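Side-chain contacts in AxyAgu115A (Amphibacillus xylanus NBRC 15112, PDB 6NPS), which acts as a family GH115 alpha-glucuronidase, a hydrolase that probably releases glucuronic acid side groups from xylan: residues A[614-619]-A[638-643]; A[415-420]-A[908-913]; A[113-118]-A[128-133]; A[429-434]-A[462-467]. The protein carries 3 engineered substitutions. One frame throughout, in Å; residues are numbered along the deposited sequence.

Contact 1: A[614-619]-A[638-643]; sequences KRDQEI and EHIGFV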
# COMPACT_ATOMS: atom_id res chain seq x y z
N LYS A 614 21.06 10.51 -5.17
CA LYS A 614 22.42 11.02 -5.03
C LYS A 614 22.70 12.16 -6.01
O LYS A 614 23.34 13.16 -5.65
CB LYS A 614 23.39 9.87 -5.25
CG LYS A 614 24.86 10.21 -5.09
CD LYS A 614 25.66 8.91 -4.98
CE LYS A 614 27.14 9.10 -5.33
NZ LYS A 614 27.64 8.16 -6.40
N ARG A 615 22.24 12.02 -7.26
CA ARG A 615 22.49 13.08 -8.24
C ARG A 615 21.77 14.37 -7.86
O ARG A 615 22.27 15.46 -8.16
CB ARG A 615 22.08 12.59 -9.64
CG ARG A 615 22.15 13.67 -10.72
CD ARG A 615 23.53 13.76 -11.39
NE ARG A 615 23.47 14.68 -12.52
CZ ARG A 615 24.28 15.73 -12.70
NH1 ARG A 615 25.37 15.88 -11.98
NH2 ARG A 615 23.98 16.62 -13.61
N ASP A 616 20.62 14.29 -7.20
CA ASP A 616 19.93 15.50 -6.76
C ASP A 616 20.78 16.31 -5.79
O ASP A 616 20.83 17.55 -5.85
CB ASP A 616 18.58 15.15 -6.10
CG ASP A 616 17.91 16.38 -5.45
OD1 ASP A 616 17.15 17.09 -6.15
OD2 ASP A 616 18.15 16.62 -4.25
N GLN A 617 21.46 15.64 -4.87
CA GLN A 617 22.29 16.38 -3.94
C GLN A 617 23.55 16.88 -4.62
O GLN A 617 24.06 17.95 -4.26
CB GLN A 617 22.61 15.51 -2.73
CG GLN A 617 22.95 16.34 -1.49
CD GLN A 617 22.17 17.66 -1.42
OE1 GLN A 617 21.00 17.69 -1.02
NE2 GLN A 617 22.83 18.77 -1.79
N GLU A 618 24.07 16.14 -5.60
CA GLU A 618 25.28 16.59 -6.28
C GLU A 618 25.01 17.83 -7.11
O GLU A 618 25.84 18.75 -7.12
CB GLU A 618 25.85 15.48 -7.15
CG GLU A 618 26.57 14.45 -6.32
CD GLU A 618 27.05 13.26 -7.12
OE1 GLU A 618 26.69 13.16 -8.32
OE2 GLU A 618 27.77 12.41 -6.54
N ILE A 619 23.88 17.88 -7.81
CA ILE A 619 23.65 19.03 -8.67
C ILE A 619 23.38 20.30 -7.84
O ILE A 619 23.77 21.39 -8.25
CB ILE A 619 22.52 18.73 -9.65
CG1 ILE A 619 22.61 19.70 -10.81
CG2 ILE A 619 21.15 18.79 -8.97
CD1 ILE A 619 21.41 19.68 -11.68
N GLU A 638 14.06 22.32 0.77
CA GLU A 638 13.56 20.95 0.72
C GLU A 638 12.54 20.86 -0.39
O GLU A 638 11.66 21.72 -0.51
CB GLU A 638 12.89 20.54 2.03
CG GLU A 638 13.85 20.29 3.17
CD GLU A 638 14.83 19.17 2.85
OE1 GLU A 638 14.38 18.11 2.37
OE2 GLU A 638 16.04 19.37 3.06
N HIS A 639 12.65 19.81 -1.22
CA HIS A 639 11.80 19.74 -2.40
C HIS A 639 11.35 18.32 -2.77
O HIS A 639 10.72 18.15 -3.82
CB HIS A 639 12.52 20.38 -3.57
CG HIS A 639 13.88 19.82 -3.81
ND1 HIS A 639 15.00 20.24 -3.12
CD2 HIS A 639 14.31 18.85 -4.66
CE1 HIS A 639 16.05 19.55 -3.53
NE2 HIS A 639 15.66 18.71 -4.47
N ILE A 640 11.63 17.31 -1.94
CA ILE A 640 11.37 15.92 -2.30
C ILE A 640 10.26 15.37 -1.42
O ILE A 640 10.37 15.40 -0.19
CB ILE A 640 12.64 15.07 -2.21
CG1 ILE A 640 13.60 15.45 -3.37
CG2 ILE A 640 12.28 13.52 -2.36
CD1 ILE A 640 15.03 14.89 -3.18
N GLY A 641 9.22 14.82 -2.06
CA GLY A 641 8.26 13.96 -1.34
C GLY A 641 7.45 14.65 -0.26
O GLY A 641 7.25 14.08 0.82
N PHE A 642 6.96 15.87 -0.52
CA PHE A 642 6.13 16.53 0.49
C PHE A 642 4.91 15.66 0.78
O PHE A 642 4.34 15.07 -0.13
CB PHE A 642 5.66 17.92 0.01
CG PHE A 642 6.68 18.99 0.15
CD1 PHE A 642 8.05 18.69 0.16
CD2 PHE A 642 6.29 20.34 0.29
CE1 PHE A 642 9.01 19.71 0.30
CE2 PHE A 642 7.22 21.36 0.39
CZ PHE A 642 8.58 21.06 0.40
N VAL A 643 4.55 15.54 2.06
CA VAL A 643 3.30 14.91 2.45
C VAL A 643 2.32 15.93 3.03
O VAL A 643 1.19 15.55 3.37
CB VAL A 643 3.52 13.78 3.49
CG1 VAL A 643 4.51 12.75 2.97
CG2 VAL A 643 3.99 14.35 4.79
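H639 and D616 meet through a buried histidine-carboxylate hydrogen bond. NE2 of H639 donates to OD1 of D616 over 2.8 Å, and the bond is nearly straight (168° at the hydrogen). It lies close to the imidazole plane. OD1 accepts on its syn lone pair, the side facing OD2. The carboxylate is still turned 44° from the ring, so the two flat groups are not coplanar. The second oxygen has an apolar neighbour: CD1 of I640 sits 3.7 Å from OD2 of D616. H639 holds its ring in the less common first torsion, with CG between the backbone N and the carbonyl carbon (chi1 54°), and this points NE2 at the helix. The other ring nitrogen, ND1, is bonded to S637 O, so both nitrogens hold the ring against turning. W422 stacks on the ring and also touches D616. A leucine in place of D616 would probably leave the NE2 hydrogen without its acceptor and let the H639 ring turn more easily.

The rest is looser. K614 and E618 are exposed on helix 601-629 and do not reach the loop. Q617 and E638 are only partly exposed. Q617 packs on N662 of the second subunit, and E638 makes a weak hydrogen bond to that same N662.

The contact ties helix 601-629 to the loop that leads to strand 655-657. Helix 564-596 packs against both: its V576 touches R615 and I619, and its L581 touches H639.

Contact 2: A[415-420]-A[908-913]; sequences GGPVSY and IDVINN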
# COMPACT_ATOMS: atom_id res chain seq x y z
N GLY A 415 2.33 27.57 0.43
CA GLY A 415 0.97 27.42 0.92
C GLY A 415 0.36 26.17 0.34
O GLY A 415 1.06 25.34 -0.24
N GLY A 416 -0.96 26.03 0.49
CA GLY A 416 -1.64 24.83 0.02
C GLY A 416 -2.08 24.86 -1.44
O GLY A 416 -2.13 25.92 -2.07
N PRO A 417 -2.43 23.68 -2.03
CA PRO A 417 -2.34 22.34 -1.38
C PRO A 417 -0.91 21.85 -1.16
O PRO A 417 -0.69 21.08 -0.25
CB PRO A 417 -3.07 21.40 -2.38
CG PRO A 417 -3.94 22.28 -3.18
CD PRO A 417 -3.18 23.60 -3.30
N VAL A 418 0.03 22.23 -2.03
CA VAL A 418 1.45 21.87 -1.94
C VAL A 418 2.25 23.10 -2.42
O VAL A 418 1.99 23.63 -3.51
CB VAL A 418 1.86 20.66 -2.83
CG1 VAL A 418 3.34 20.20 -2.52
CG2 VAL A 418 0.85 19.47 -2.71
N SER A 419 3.26 23.48 -1.65
CA SER A 419 4.09 24.61 -2.04
C SER A 419 4.91 24.25 -3.27
O SER A 419 5.13 23.08 -3.59
CB SER A 419 5.02 25.01 -0.89
OG SER A 419 4.29 25.26 0.30
N TYR A 420 5.36 25.29 -3.98
CA TYR A 420 6.32 25.10 -5.05
C TYR A 420 7.28 26.27 -5.01
O TYR A 420 6.91 27.45 -5.24
CB TYR A 420 5.65 24.94 -6.42
CG TYR A 420 4.70 26.03 -6.84
CD1 TYR A 420 3.41 26.12 -6.30
CD2 TYR A 420 5.07 26.93 -7.82
CE1 TYR A 420 2.55 27.13 -6.70
CE2 TYR A 420 4.24 27.95 -8.22
CZ TYR A 420 2.98 28.03 -7.67
OH TYR A 420 2.17 29.05 -8.11
N ILE A 908 -7.60 19.28 -5.55
CA ILE A 908 -7.21 18.12 -6.35
C ILE A 908 -6.81 18.55 -7.76
O ILE A 908 -5.74 18.18 -8.28
CB ILE A 908 -8.35 17.09 -6.43
CG1 ILE A 908 -8.63 16.45 -5.07
CG2 ILE A 908 -8.02 15.97 -7.47
CD1 ILE A 908 -10.03 15.90 -5.01
N ASP A 909 -7.67 19.34 -8.40
CA ASP A 909 -7.45 19.67 -9.82
C ASP A 909 -6.23 20.54 -10.01
O ASP A 909 -5.54 20.43 -11.03
CB ASP A 909 -8.69 20.38 -10.39
CG ASP A 909 -9.96 19.50 -10.36
OD1 ASP A 909 -9.85 18.29 -10.09
OD2 ASP A 909 -11.06 20.04 -10.61
N VAL A 910 -5.92 21.42 -9.04
CA VAL A 910 -4.79 22.33 -9.26
C VAL A 910 -3.45 21.56 -9.20
O VAL A 910 -2.53 21.84 -9.97
CB VAL A 910 -4.94 23.51 -8.24
CG1 VAL A 910 -4.32 23.20 -6.88
CG2 VAL A 910 -4.41 24.74 -8.78
N ILE A 911 -3.36 20.55 -8.35
CA ILE A 911 -2.16 19.70 -8.26
C ILE A 911 -2.05 18.76 -9.47
O ILE A 911 -0.95 18.50 -9.97
CB ILE A 911 -2.20 18.91 -6.93
CG1 ILE A 911 -2.22 19.92 -5.76
CG2 ILE A 911 -0.99 17.97 -6.78
CD1 ILE A 911 -1.15 20.99 -5.87
N ASN A 912 -3.18 18.24 -9.96
CA ASN A 912 -3.17 17.45 -11.20
C ASN A 912 -3.03 18.29 -12.46
O ASN A 912 -2.86 17.71 -13.54
CB ASN A 912 -4.44 16.61 -11.33
CG ASN A 912 -4.53 15.52 -10.30
OD1 ASN A 912 -3.52 15.14 -9.70
ND2 ASN A 912 -5.73 15.05 -10.04
N ASN A 913 -3.16 19.60 -12.34
CA ASN A 913 -3.18 20.52 -13.48
C ASN A 913 -4.20 20.13 -14.55
O ASN A 913 -3.95 20.23 -15.76
CB ASN A 913 -1.80 20.64 -14.14
CG ASN A 913 -1.71 21.91 -14.97
OD1 ASN A 913 -2.37 22.92 -14.63
ND2 ASN A 913 -0.93 21.88 -16.03
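I911 turns its side chain onto P417 by two torsions: CG1 lies anti to the carbonyl carbon (chi1 -60°), and chi2 of -50° bends CD1 away from an extended chain. V910 places CG1 between its backbone N and carbonyl carbon (chi1 86°), which brings that methyl to the proline ring. P417 follows a cis peptide bond and touches both V910 and I911. Its CB lies 3.8 Å from CG1 of I911, and the two side chains slide past each other in opposite directions. The CG-CD side of the ring meets V910, with CD of P417 3.8 Å from CG1 of V910. V418 adds one methyl, its CG2 4.0 Å from CD1 of I911, crossing at about a right angle. A glycine in place of P417 would probably open a gap against V910 and I911 and make the cis peptide less favoured.

The loop is braced from behind. G415 N donates to S419 OG over 3.0 Å, and S419 OG is also bonded to W645 O. Helix 904-912 ends in a Schellman motif at N913. H387 touches both P417 and V910.

The patch joins a loop after strand 405-410 to the C-terminal domain. Only carbon meets carbon across it, so its hold probably comes from fit and from the partial exclusion of water. One cost is visible: V418 N is buried here and has no partner.

Contact 3: A[113-118]-A[128-133]; sequences LVIAGS and FHLSEK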
# COMPACT_ATOMS: atom_id res chain seq x y z
N LEU A 113 25.25 59.31 -31.05
CA LEU A 113 24.02 58.61 -30.73
C LEU A 113 23.32 59.42 -29.63
O LEU A 113 23.88 59.61 -28.55
CB LEU A 113 24.35 57.19 -30.28
CG LEU A 113 23.20 56.39 -29.67
CD1 LEU A 113 22.05 56.34 -30.67
CD2 LEU A 113 23.68 54.99 -29.31
N VAL A 114 22.11 59.90 -29.90
CA VAL A 114 21.36 60.66 -28.89
C VAL A 114 20.35 59.74 -28.23
O VAL A 114 19.61 59.01 -28.91
CB VAL A 114 20.68 61.90 -29.50
CG1 VAL A 114 19.86 62.63 -28.44
CG2 VAL A 114 21.74 62.84 -30.05
N ILE A 115 20.33 59.72 -26.90
CA ILE A 115 19.40 58.90 -26.13
C ILE A 115 18.65 59.86 -25.22
O ILE A 115 19.20 60.35 -24.23
CB ILE A 115 20.12 57.79 -25.36
CG1 ILE A 115 21.03 57.00 -26.31
CG2 ILE A 115 19.09 56.87 -24.61
CD1 ILE A 115 21.70 55.78 -25.69
N ALA A 116 17.41 60.19 -25.59
CA ALA A 116 16.58 61.16 -24.86
C ALA A 116 15.38 60.45 -24.24
O ALA A 116 14.51 59.95 -24.97
CB ALA A 116 16.13 62.28 -25.79
N GLY A 117 15.29 60.45 -22.91
CA GLY A 117 14.12 59.93 -22.22
C GLY A 117 13.04 60.98 -21.95
O GLY A 117 13.34 62.14 -21.67
N SER A 118 11.78 60.54 -22.01
CA SER A 118 10.69 61.45 -21.67
C SER A 118 10.66 61.76 -20.19
O SER A 118 10.10 62.79 -19.78
CB SER A 118 9.35 60.85 -22.07
OG SER A 118 9.09 59.68 -21.27
N PHE A 128 19.67 51.29 -21.58
CA PHE A 128 19.79 49.85 -21.71
C PHE A 128 19.46 49.37 -23.13
O PHE A 128 19.87 48.27 -23.51
CB PHE A 128 18.88 49.18 -20.68
CG PHE A 128 19.43 49.21 -19.26
CD1 PHE A 128 20.80 49.05 -19.02
CD2 PHE A 128 18.58 49.39 -18.17
CE1 PHE A 128 21.31 49.03 -17.71
CE2 PHE A 128 19.08 49.38 -16.86
CZ PHE A 128 20.44 49.18 -16.63
N HIS A 129 18.73 50.16 -23.92
CA HIS A 129 18.57 49.82 -25.33
C HIS A 129 19.92 49.83 -26.04
O HIS A 129 20.20 48.96 -26.88
CB HIS A 129 17.60 50.79 -26.00
CG HIS A 129 17.10 50.34 -27.33
ND1 HIS A 129 16.14 49.37 -27.49
CD2 HIS A 129 17.42 50.77 -28.58
CE1 HIS A 129 15.89 49.20 -28.78
NE2 HIS A 129 16.66 50.03 -29.46
N LEU A 130 20.80 50.79 -25.71
CA LEU A 130 22.15 50.74 -26.26
C LEU A 130 22.82 49.43 -25.87
O LEU A 130 23.41 48.73 -26.71
CB LEU A 130 22.97 51.94 -25.77
CG LEU A 130 24.48 51.84 -26.08
CD1 LEU A 130 24.76 51.55 -27.59
CD2 LEU A 130 25.22 53.14 -25.63
N SER A 131 22.71 49.06 -24.59
CA SER A 131 23.25 47.80 -24.08
C SER A 131 22.74 46.60 -24.89
O SER A 131 23.52 45.71 -25.29
CB SER A 131 22.86 47.69 -22.61
OG SER A 131 23.82 46.96 -21.90
N GLU A 132 21.44 46.62 -25.20
CA GLU A 132 20.82 45.56 -25.99
C GLU A 132 21.38 45.48 -27.42
O GLU A 132 21.65 44.39 -27.92
CB GLU A 132 19.30 45.76 -26.05
CG GLU A 132 18.57 44.72 -26.87
CD GLU A 132 17.08 44.99 -26.98
OE1 GLU A 132 16.53 45.65 -26.06
OE2 GLU A 132 16.46 44.56 -27.97
N LYS A 133 21.58 46.63 -28.06
CA LYS A 133 22.17 46.66 -29.40
C LYS A 133 23.64 46.24 -29.40
O LYS A 133 24.13 45.75 -30.42
CB LYS A 133 21.99 48.04 -30.00
CG LYS A 133 20.65 48.09 -30.63
CD LYS A 133 20.29 49.40 -31.18
CE LYS A 133 19.23 49.14 -32.22
NZ LYS A 133 19.63 48.06 -33.21
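This is strand-to-helix packing in the N-terminal part of the chain, where helix 120-133 lies against a mixed sheet of four strands. L113 and I115, two residues apart on strand 109-117, point at the helix. L130 answers both. CD2 of L113 meets CD1 of L130 at 4.0 Å, branch end to branch end, with the two side chains passing obliquely. CD1 of I115 touches L130 lower down, at CB, also at 4.0 Å, and these chains cross at about a right angle. L130 has CG anti to the backbone N (chi1 169°), which carries CD1 past I115 to L113.

F99 on the adjacent strand 97-106 touches L113 and I115, and H129 meets the F99 ring edge-to-face. On the helix side, L130 also touches V39 of helix 30-47. V114, between L113 and I115, serves the other face of the sheet, where it packs on L76 and L79 of helix 74-81.

All three touching residues are buried, and every contact is between methyl or methylene carbons near van der Waals distance. The chemistry implies a hydrophobic layer between sheet and helix, fixed by shape and without polar bonds.

Contact 4: A[429-434]-A[462-467]; sequences PKIWEQ and SFFLDL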
# COMPACT_ATOMS: atom_id res chain seq x y z
N PRO A 429 3.37 28.86 -22.44
CA PRO A 429 2.02 28.86 -23.03
C PRO A 429 0.92 29.12 -22.04
O PRO A 429 -0.06 29.79 -22.38
CB PRO A 429 1.91 27.43 -23.61
CG PRO A 429 3.33 27.12 -24.01
CD PRO A 429 4.17 27.69 -22.89
N LYS A 430 1.04 28.57 -20.83
CA LYS A 430 0.06 28.82 -19.80
C LYS A 430 0.10 30.27 -19.33
O LYS A 430 -0.95 30.92 -19.16
CB LYS A 430 0.33 27.87 -18.63
CG LYS A 430 -0.48 28.15 -17.35
CD LYS A 430 -1.88 27.63 -17.45
CE LYS A 430 -2.62 27.77 -16.09
NZ LYS A 430 -2.45 26.60 -15.19
N ILE A 431 1.30 30.80 -19.10
CA ILE A 431 1.43 32.20 -18.69
C ILE A 431 0.82 33.11 -19.74
O ILE A 431 0.13 34.09 -19.41
CB ILE A 431 2.90 32.58 -18.44
CG1 ILE A 431 3.48 31.73 -17.31
CG2 ILE A 431 3.03 34.06 -18.03
CD1 ILE A 431 5.02 31.82 -17.25
N TRP A 432 1.13 32.84 -21.03
CA TRP A 432 0.57 33.66 -22.10
C TRP A 432 -0.95 33.61 -22.08
O TRP A 432 -1.62 34.64 -22.16
CB TRP A 432 1.12 33.22 -23.47
CG TRP A 432 0.53 33.97 -24.62
CD1 TRP A 432 1.06 35.08 -25.21
CD2 TRP A 432 -0.70 33.70 -25.29
NE1 TRP A 432 0.25 35.51 -26.21
CE2 TRP A 432 -0.84 34.67 -26.30
CE3 TRP A 432 -1.69 32.72 -25.16
CZ2 TRP A 432 -1.94 34.71 -27.16
CZ3 TRP A 432 -2.79 32.77 -26.02
CH2 TRP A 432 -2.89 33.74 -27.00
N GLU A 433 -1.52 32.40 -21.95
CA GLU A 433 -2.97 32.27 -22.01
C GLU A 433 -3.64 33.00 -20.85
O GLU A 433 -4.68 33.65 -21.02
CB GLU A 433 -3.36 30.79 -22.01
CG GLU A 433 -4.85 30.53 -22.20
CD GLU A 433 -5.54 30.18 -20.88
OE1 GLU A 433 -4.83 29.78 -19.92
OE2 GLU A 433 -6.79 30.31 -20.79
N GLN A 434 -3.12 32.84 -19.65
CA GLN A 434 -3.75 33.48 -18.50
C GLN A 434 -3.55 35.00 -18.54
O GLN A 434 -4.50 35.78 -18.33
CB GLN A 434 -3.19 32.89 -17.21
CG GLN A 434 -3.51 31.43 -16.99
CD GLN A 434 -4.99 31.22 -16.75
OE1 GLN A 434 -5.55 31.72 -15.80
NE2 GLN A 434 -5.64 30.47 -17.64
N SER A 462 11.35 37.11 -17.58
CA SER A 462 11.62 37.91 -18.77
C SER A 462 10.36 37.99 -19.65
O SER A 462 10.00 39.06 -20.15
CB SER A 462 12.81 37.29 -19.55
OG SER A 462 14.05 37.36 -18.86
N PHE A 463 9.69 36.84 -19.83
CA PHE A 463 8.49 36.79 -20.66
C PHE A 463 7.37 37.65 -20.07
O PHE A 463 6.71 38.40 -20.80
CB PHE A 463 8.03 35.32 -20.81
CG PHE A 463 6.76 35.22 -21.63
CD1 PHE A 463 6.79 35.55 -22.96
CD2 PHE A 463 5.55 34.87 -21.03
CE1 PHE A 463 5.63 35.55 -23.73
CE2 PHE A 463 4.37 34.84 -21.81
CZ PHE A 463 4.43 35.18 -23.15
N PHE A 464 7.12 37.50 -18.77
CA PHE A 464 6.05 38.22 -18.08
C PHE A 464 6.24 39.73 -18.23
O PHE A 464 5.30 40.45 -18.61
CB PHE A 464 6.06 37.80 -16.61
CG PHE A 464 4.93 38.39 -15.77
CD1 PHE A 464 5.14 39.55 -15.04
CD2 PHE A 464 3.72 37.73 -15.65
CE1 PHE A 464 4.12 40.11 -14.23
CE2 PHE A 464 2.68 38.26 -14.87
CZ PHE A 464 2.90 39.46 -14.14
N LEU A 465 7.47 40.20 -18.03
CA LEU A 465 7.75 41.63 -18.14
C LEU A 465 7.87 42.10 -19.60
O LEU A 465 7.64 43.29 -19.89
CB LEU A 465 9.02 41.96 -17.35
CG LEU A 465 8.82 41.79 -15.82
CD1 LEU A 465 10.09 42.08 -15.05
CD2 LEU A 465 7.70 42.69 -15.29
N ASP A 466 8.21 41.21 -20.54
CA ASP A 466 8.22 41.61 -21.95
C ASP A 466 6.80 41.73 -22.45
O ASP A 466 6.48 42.62 -23.24
CB ASP A 466 8.98 40.60 -22.81
CG ASP A 466 10.43 41.01 -23.06
OD1 ASP A 466 10.66 42.21 -23.28
OD2 ASP A 466 11.33 40.12 -23.04
N LEU A 467 5.94 40.81 -22.01
CA LEU A 467 4.51 40.87 -22.29
C LEU A 467 3.87 42.12 -21.71
O LEU A 467 3.09 42.80 -22.39
CB LEU A 467 3.85 39.60 -21.72
CG LEU A 467 2.36 39.41 -22.01
CD1 LEU A 467 2.14 39.42 -23.52
CD2 LEU A 467 1.86 38.12 -21.35
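On helix 428-440, K430 NZ is gripped by two side-chain oxygens, N389 OD1 and Q867 OE1, while the next two residues, I431 and W432, turn to meet F463 of helix 458-469. E433 is tied in turn by a salt bridge to K831. Q867 and K831 belong to the C-terminal domain; the helix-helix contact itself is apolar.

F463 carries most of it. Its CG is anti to the backbone N (chi1 178°), which lays the ring against I431 and W432. There it is met at its edge. CG2 of I431 lies 4.0 Å from CD2 of F463, and CB of W432 lies 3.9 Å from CZ of F463. CZ also comes near the plane of the indole at its rim, 4.0 Å from W432 CD1, so neither ring is stacked on the face of the other. The same methyl of I431 reaches the edge of the second ring more loosely, with CG2 4.4 Å from CD2 of F464. Y485 meets the F463 ring edge-to-face.

The short helix segments run in nearly the same direction, with axes 10.7 Å apart and a crossing angle of -27°. Beneath them lies strand 446-450, where V449 touches F464 and W447 touches L467. Strand 405-410, helix 428-440 and strand 446-450 form a beta-alpha-beta crossover, and two neighbouring helices packed outside parallel strands are typical of a TIM barrel.

Overall arrangement
From the N terminus, contact 3 closes first. It is a short local loop joining strand 109-117 to helix 120-133, and it is complete before the others begin. Contact 2 opens next at 415-420 and closes only at 908-913, bringing the C-terminal domain back to the barrel. Contacts 4 and 1 are both nested inside that long loop, one after the other, and none cross. Contact 4 pairs two barrel helices, and contact 1 fastens helix 601-629 to the loop after it. Contact 2 touches both: V418 CG1 packs 4.1 Å from F642 CD2 of contact 1, and N913 OD1 lies 3.7 Å from K430 NZ of contact 4. Contact 3 stands apart, its nearest atoms about 7 Å from contact 4.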